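Local structure of NADPH-dependent nitro/flavin reductase (Bacillus subtilis, 3N2S) at the interface of chains A and B. The protein uses bound FMN to reduce flavin, nitroaromatic compounds, quinones and azo dyes at the expense of NADPH, and also shows NADH oxidase activity. Sequence-based numbering; all coordinates share one arbitrary frame. Chains: chain A/B, NADPH-dependent nitro/flavin reductase.

Contact 1: the interface of chains A and B. Residues chain A 89, 93; chain B 198, 202, 222, 226.
The hydroxyl OG of B:Ser222, which lies against the branch carbon of A:Leu89 in the partner chain, hydrogen-bonds to OD2 of B:Asp202 at 2.6 Å and engages the syn lone pair of that oxygen. The other carboxylate oxygen is used as well: the backbone N of B:Ser222 donates to OD1 of B:Asp202 over 2.9 Å, the donor standing 20° out of the carboxylate plane. With OG anti to the carbonyl carbon (chi1 -66°), hydroxyl and backbone N-H lie side by side and face one carboxylate, a two-pronged link that caps the start of helix 221-229 and ties it to helix 191-213. Such a pinned helix end is likely to offer a firm surface to the other subunit of the homodimer. A:Leu89 uses both methyl branches on it, CD2 lying 3.9 Å from the backbone O of B:Ser222 and CD1 reaching selenomethionine B:Met198, whose CE is 4.1 Å away; these two side chains meet at about a right angle. A:Lys93 packs through its aliphatic stem. Its CB touches CD1 of B:Leu226 at 3.9 Å, and the chain, bent at chi2 and chi4, then runs back along the helix until CE lies 3.9 Å from CB of B:Ser222. The bends carry the amino group toward the carboxylate without a salt bridge forming, although the opposite charges may still attract: NZ of A:Lys93 stops 4.4 Å from OD2 of B:Asp202.

Contact 2: the interface of chains A and B. Residues chain A 43, 86, 97, 100-101, 106; chain B 225, 228-229.
The imidazole of A:His86 presents its edge to chain B, with CG2 of B:Ile225 lying in the ring plane 3.7 Å from CD2. Farther round the same edge, NE2 donates a hydrogen bond of 2.7 Å to the backbone O of A:Val43, nearly straight at 165° and reaching the carbonyl from 25° off its plane. That bond fixes the ring's rotation and ties the loop at A:Val43 to helix 84-92, so that one second-shell link shapes the surface met by the partner. With CG of B:Phe228 turned away from the backbone N (chi1 162°), the phenyl ring points into chain A. CG1 of A:Val43 lies over one face, displaced toward the CD1-CE1 side and 3.6 Å from CE1, while the CE methyl of selenomethionine A:Met106 meets CZ from the far end at 3.7 Å. The other end of B:Ile225, CD1, reaches CA of A:Val43 at 3.8 Å. Selenomethionine B:Met229 buries the most surface of the patch. Bent at chi2 and chi3, it lays its length among aliphatic residues: CG is 3.6 Å from CD1 of A:Ile97, and SE is 3.7 Å from CD2 of A:Leu101, both crossing it at about a right angle, while its CE methyl turns toward A:Leu100. The C-terminal half of helix 221-229 thus docks from the partner against helix 84-92, the 3-10 turn 98-101 and helix 104-127, the last of which also carries residues of the FMN pocket.

Contact 3: the interface of chains A and B. Residues chain A 194, 198, 221-222; chain B 85, 88-89.
B:Leu89 and A:Phe194 bury the most surface here, and the rest of the patch is arranged around them. The isobutyl group of B:Leu89 enters between helices 191-213 and 221-229 of chain A. Its CD2 lies 3.6 Å from the CE methyl of selenomethionine A:Met198, which crosses it at about a right angle, and 3.7 Å from CZ3 of the A:Trp221 indole. The branch carbon CG rests 3.9 Å from CB of A:Ser222, so the leucine is enclosed by A:Met198, A:Trp221 and A:Ser222, with A:Phe194 beside them. With CG anti to the backbone N (chi1 -177°), the A:Phe194 ring extends across to helix 84-91 of chain B and is sandwiched there. CG of A:Met198 covers one face, offset toward the rim, and CB of B:Gln88 appears to lie over the other, displaced toward CZ and 3.7 Å from it; B:Gln88 is poorly ordered, so this contact is read with caution. The backbone O of B:Arg85 lies beyond CZ at 3.4 Å, and CE2 touches CD1 of B:Leu89 at 3.8 Å. Replacing A:Phe194 with alanine is likely to open a gap between CG of A:Met198 and helix 84-91, with CD1 of B:Leu89 losing its aromatic neighbour. B:Arg85 adds its aliphatic part, CD lying 4.1 Å from CH2 of A:Trp221. Together these contacts fasten the C-terminal helices of one subunit onto its partner and help to hold the homodimer together.

Contact 1: the interface of chains A and B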
loop_
_atom_site.group_PDB
_atom_site.type_symbol
_atom_site.label_atom_id
_atom_site.label_comp_id
_atom_site.label_asym_id
_atom_site.label_seq_id
_atom_site.Cartn_x
_atom_site.Cartn_y
_atom_site.Cartn_z
ATOM N N LEU A 89 -20.538 -8.746 -8.693
ATOM C CA LEU A 89 -21.176 -7.536 -9.225
ATOM C C LEU A 89 -21.548 -7.821 -10.703
ATOM O O LEU A 89 -22.689 -7.597 -11.107
ATOM C CB LEU A 89 -20.132 -6.389 -9.084
ATOM C CG LEU A 89 -20.243 -5.080 -9.808
ATOM C CD1 LEU A 89 -19.369 -4.073 -9.122
ATOM C CD2 LEU A 89 -19.751 -5.193 -11.250
ATOM N N LYS A 93 -25.340 -8.855 -13.243
ATOM C CA LYS A 93 -25.671 -8.261 -14.538
ATOM C C LYS A 93 -25.586 -9.290 -15.668
ATOM O O LYS A 93 -25.622 -8.930 -16.844
ATOM C CB LYS A 93 -24.772 -7.030 -14.806
ATOM C CG LYS A 93 -24.798 -5.952 -13.712
ATOM C CD LYS A 93 -26.120 -5.180 -13.650
ATOM C CE LYS A 93 -26.206 -4.263 -12.452
ATOM N NZ LYS A 93 -26.488 -5.007 -11.193
HETATM N N MSE B 198 -25.070 -3.590 -2.798
HETATM C CA MSE B 198 -24.711 -3.149 -4.151
HETATM C C MSE B 198 -25.812 -2.292 -4.792
HETATM O O MSE B 198 -25.492 -1.333 -5.482
HETATM C CB MSE B 198 -24.276 -4.321 -5.036
HETATM C CG MSE B 198 -22.998 -5.016 -4.520
HETATM SE SE MSE B 198 -21.428 -3.790 -4.292
HETATM C CE MSE B 198 -21.651 -2.844 -6.000
ATOM N N ASP B 202 -25.172 1.439 -5.838
ATOM C CA ASP B 202 -25.459 1.794 -7.227
ATOM C C ASP B 202 -26.367 3.015 -7.367
ATOM O O ASP B 202 -26.153 3.821 -8.279
ATOM C CB ASP B 202 -26.035 0.616 -8.001
ATOM C CG ASP B 202 -24.968 -0.239 -8.617
ATOM O OD1 ASP B 202 -23.805 0.234 -8.709
ATOM O OD2 ASP B 202 -25.292 -1.356 -9.043
ATOM N N SER B 222 -21.688 -0.306 -10.643
ATOM C CA SER B 222 -21.664 -1.583 -11.381
ATOM C C SER B 222 -21.364 -1.360 -12.864
ATOM O O SER B 222 -20.593 -2.125 -13.444
ATOM C CB SER B 222 -23.010 -2.300 -11.277
ATOM O OG SER B 222 -23.304 -2.715 -9.955
ATOM N N LEU B 226 -17.952 -2.572 -14.618
ATOM C CA LEU B 226 -18.065 -3.440 -15.790
ATOM C C LEU B 226 -17.331 -2.864 -16.997
ATOM O O LEU B 226 -16.571 -3.587 -17.638
ATOM C CB LEU B 226 -19.517 -3.817 -16.140
ATOM C CG LEU B 226 -19.968 -5.227 -15.706
ATOM C CD1 LEU B 226 -21.462 -5.422 -15.945
ATOM C CD2 LEU B 226 -19.200 -6.337 -16.458
#

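Contact 2: the interface of chains A and B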
loop_
_atom_site.group_PDB
_atom_site.type_symbol
_atom_site.label_atom_id
_atom_site.label_comp_id
_atom_site.label_asym_id
_atom_site.label_seq_id
_atom_site.Cartn_x
_atom_site.Cartn_y
_atom_site.Cartn_z
ATOM N N VAL A 43 -12.153 1.382 -8.015
ATOM C CA VAL A 43 -12.463 -0.049 -7.836
ATOM C C VAL A 43 -12.601 -0.535 -6.409
ATOM O O VAL A 43 -13.315 -1.525 -6.185
ATOM C CB VAL A 43 -11.627 -1.013 -8.728
ATOM C CG1 VAL A 43 -11.604 -0.537 -10.178
ATOM C CG2 VAL A 43 -10.197 -1.157 -8.203
ATOM N N HIS A 86 -16.208 -7.668 -7.437
ATOM C CA HIS A 86 -16.249 -7.339 -8.867
ATOM C C HIS A 86 -16.753 -8.538 -9.678
ATOM O O HIS A 86 -17.602 -8.367 -10.555
ATOM C CB HIS A 86 -14.869 -6.800 -9.319
ATOM C CG HIS A 86 -14.336 -5.778 -8.351
ATOM N ND1 HIS A 86 -13.753 -6.154 -7.139
ATOM C CD2 HIS A 86 -14.426 -4.432 -8.383
ATOM C CE1 HIS A 86 -13.484 -5.025 -6.499
ATOM N NE2 HIS A 86 -13.860 -3.963 -7.217
ATOM N N ILE A 97 -16.885 -12.451 -15.709
ATOM C CA ILE A 97 -15.627 -11.724 -15.949
ATOM C C ILE A 97 -14.336 -12.190 -15.234
ATOM O O ILE A 97 -13.339 -11.462 -15.308
ATOM C CB ILE A 97 -15.856 -10.202 -15.674
ATOM C CG1 ILE A 97 -16.004 -9.926 -14.143
ATOM C CG2 ILE A 97 -17.031 -9.620 -16.502
ATOM C CD1 ILE A 97 -15.525 -8.574 -13.668
ATOM N N LEU A 100 -10.783 -11.604 -16.536
ATOM C CA LEU A 100 -10.347 -10.201 -16.556
ATOM C C LEU A 100 -9.706 -9.733 -15.218
ATOM O O LEU A 100 -8.958 -8.761 -15.200
ATOM C CB LEU A 100 -11.532 -9.292 -16.944
ATOM C CG LEU A 100 -12.270 -9.617 -18.275
ATOM C CD1 LEU A 100 -13.283 -8.544 -18.604
ATOM C CD2 LEU A 100 -11.295 -9.792 -19.438
ATOM N N LEU A 101 -9.991 -10.444 -14.119
ATOM C CA LEU A 101 -9.534 -10.118 -12.759
ATOM C C LEU A 101 -8.249 -10.824 -12.366
ATOM O O LEU A 101 -7.702 -10.536 -11.300
ATOM C CB LEU A 101 -10.656 -10.522 -11.747
ATOM C CG LEU A 101 -12.090 -10.003 -12.022
ATOM C CD1 LEU A 101 -13.111 -10.767 -11.184
ATOM C CD2 LEU A 101 -12.204 -8.489 -11.814
HETATM N N MSE A 106 -4.196 -6.383 -12.296
HETATM C CA MSE A 106 -5.262 -6.383 -11.278
HETATM C C MSE A 106 -4.728 -6.820 -9.906
HETATM O O MSE A 106 -5.251 -6.386 -8.887
HETATM C CB MSE A 106 -6.459 -7.265 -11.681
HETATM C CG MSE A 106 -7.302 -6.677 -12.813
HETATM SE SE MSE A 106 -7.768 -4.802 -12.512
HETATM C CE MSE A 106 -7.048 -4.118 -14.193
ATOM N N ILE B 225 -17.647 -0.178 -13.113
ATOM C CA ILE B 225 -16.693 -1.284 -12.914
ATOM C C ILE B 225 -16.730 -2.227 -14.130
ATOM O O ILE B 225 -15.670 -2.644 -14.614
ATOM C CB ILE B 225 -16.954 -2.059 -11.578
ATOM C CG1 ILE B 225 -16.755 -1.179 -10.325
ATOM C CG2 ILE B 225 -16.174 -3.401 -11.480
ATOM C CD1 ILE B 225 -15.404 -0.337 -10.223
ATOM N N PHE B 228 -14.904 -0.588 -16.867
ATOM C CA PHE B 228 -13.477 -0.566 -16.549
ATOM C C PHE B 228 -12.878 -1.945 -16.858
ATOM O O PHE B 228 -11.845 -2.016 -17.500
ATOM C CB PHE B 228 -13.229 -0.189 -15.067
ATOM C CG PHE B 228 -11.860 -0.555 -14.545
ATOM C CD1 PHE B 228 -11.687 -1.646 -13.701
ATOM C CD2 PHE B 228 -10.739 0.193 -14.896
ATOM C CE1 PHE B 228 -10.416 -1.990 -13.221
ATOM C CE2 PHE B 228 -9.469 -0.154 -14.419
ATOM C CZ PHE B 228 -9.319 -1.239 -13.575
HETATM N N MSE B 229 -13.519 -3.027 -16.395
HETATM C CA MSE B 229 -13.031 -4.397 -16.588
HETATM C C MSE B 229 -12.851 -4.794 -18.042
HETATM O O MSE B 229 -11.889 -5.483 -18.370
HETATM C CB MSE B 229 -13.929 -5.425 -15.880
HETATM C CG MSE B 229 -13.750 -5.469 -14.372
HETATM SE SE MSE B 229 -11.910 -5.310 -13.701
HETATM C CE MSE B 229 -10.965 -6.497 -14.843
#

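Contact 3: the interface of chains A and B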
loop_
_atom_site.group_PDB
_atom_site.type_symbol
_atom_site.label_atom_id
_atom_site.label_comp_id
_atom_site.label_asym_id
_atom_site.label_seq_id
_atom_site.Cartn_x
_atom_site.Cartn_y
_atom_site.Cartn_z
ATOM N N PHE A 194 26.168 4.807 -3.007
ATOM C CA PHE A 194 25.508 3.658 -2.406
ATOM C C PHE A 194 26.296 3.155 -1.186
ATOM O O PHE A 194 25.722 2.998 -0.121
ATOM C CB PHE A 194 25.323 2.536 -3.442
ATOM C CG PHE A 194 24.586 1.339 -2.898
ATOM C CD1 PHE A 194 23.190 1.303 -2.892
ATOM C CD2 PHE A 194 25.281 0.246 -2.377
ATOM C CE1 PHE A 194 22.507 0.193 -2.384
ATOM C CE2 PHE A 194 24.596 -0.859 -1.863
ATOM C CZ PHE A 194 23.214 -0.873 -1.863
HETATM N N MSE A 198 25.003 3.282 2.696
HETATM C CA MSE A 198 24.812 1.973 3.328
HETATM C C MSE A 198 25.755 1.756 4.511
HETATM O O MSE A 198 25.332 1.178 5.503
HETATM C CB MSE A 198 24.881 0.831 2.312
HETATM C CG MSE A 198 23.760 0.910 1.247
HETATM SE SE MSE A 198 21.929 1.058 1.997
HETATM C CE MSE A 198 22.164 -0.376 3.337
ATOM N N TRP A 221 22.276 -3.312 9.644
ATOM C CA TRP A 221 21.030 -3.476 8.903
ATOM C C TRP A 221 21.206 -4.478 7.770
ATOM O O TRP A 221 20.389 -5.376 7.635
ATOM C CB TRP A 221 20.566 -2.124 8.333
ATOM C CG TRP A 221 19.237 -2.201 7.654
ATOM C CD1 TRP A 221 18.015 -2.310 8.253
ATOM C CD2 TRP A 221 18.995 -2.132 6.245
ATOM N NE1 TRP A 221 17.021 -2.299 7.303
ATOM C CE2 TRP A 221 17.594 -2.187 6.059
ATOM C CE3 TRP A 221 19.823 -1.977 5.122
ATOM C CZ2 TRP A 221 17.003 -2.119 4.794
ATOM C CZ3 TRP A 221 19.236 -1.916 3.867
ATOM C CH2 TRP A 221 17.838 -1.961 3.712
ATOM N N SER A 222 22.262 -4.314 6.959
ATOM C CA SER A 222 22.519 -5.189 5.809
ATOM C C SER A 222 22.679 -6.663 6.231
ATOM O O SER A 222 22.113 -7.522 5.577
ATOM C CB SER A 222 23.715 -4.687 5.005
ATOM O OG SER A 222 24.872 -4.682 5.816
ATOM N N ARG B 85 18.565 -2.370 -4.050
ATOM C CA ARG B 85 19.322 -2.011 -2.841
ATOM C C ARG B 85 19.790 -3.309 -2.145
ATOM O O ARG B 85 20.970 -3.458 -1.792
ATOM C CB ARG B 85 18.387 -1.191 -1.919
ATOM C CG ARG B 85 18.985 -0.721 -0.604
ATOM C CD ARG B 85 17.999 0.129 0.190
ATOM N NE ARG B 85 17.591 1.340 -0.541
ATOM C CZ ARG B 85 16.332 1.621 -0.859
ATOM N NH1 ARG B 85 15.354 0.792 -0.519
ATOM N NH2 ARG B 85 16.043 2.722 -1.535
ATOM N N GLN B 88 22.327 -5.371 -4.364
ATOM C CA GLN B 88 23.645 -4.721 -4.269
ATOM C C GLN B 88 24.338 -4.946 -2.931
ATOM O O GLN B 88 25.558 -5.181 -2.905
ATOM C CB GLN B 88 23.601 -3.237 -4.647
ATOM C CG GLN B 88 23.373 -2.910 -6.133
ATOM C CD GLN B 88 24.421 -3.404 -7.119
ATOM O OE1 GLN B 88 24.105 -3.668 -8.282
ATOM N NE2 GLN B 88 25.689 -3.471 -6.716
ATOM N N LEU B 89 23.570 -4.925 -1.826
ATOM C CA LEU B 89 24.081 -5.201 -0.473
ATOM C C LEU B 89 24.576 -6.658 -0.416
ATOM O O LEU B 89 25.648 -6.907 0.126
ATOM C CB LEU B 89 22.972 -5.036 0.594
ATOM C CG LEU B 89 22.800 -3.736 1.358
ATOM C CD1 LEU B 89 24.025 -2.827 1.332
ATOM C CD2 LEU B 89 21.447 -3.114 1.142
#

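Contacts 1 and 2 are neighbours, their C-alpha centres about 11 Å apart, and they divide helix 221-229 of chain B between them: contact 1 uses its start and middle, contact 2 its middle and end. Helix 84-92 of chain A also serves both. Contact 3, about 47 Å from contact 1 and 38 Å from contact 2, repeats the pairing of contact 1 with the chains exchanged, residues 89, 198 and 222 recurring. The repeat is not exact: A:Leu89 and B:Leu89, like A:Ser222 and B:Ser222, differ in their torsions. Reciprocal embrace by C-terminal helices thus anchors both flanks of the homodimer.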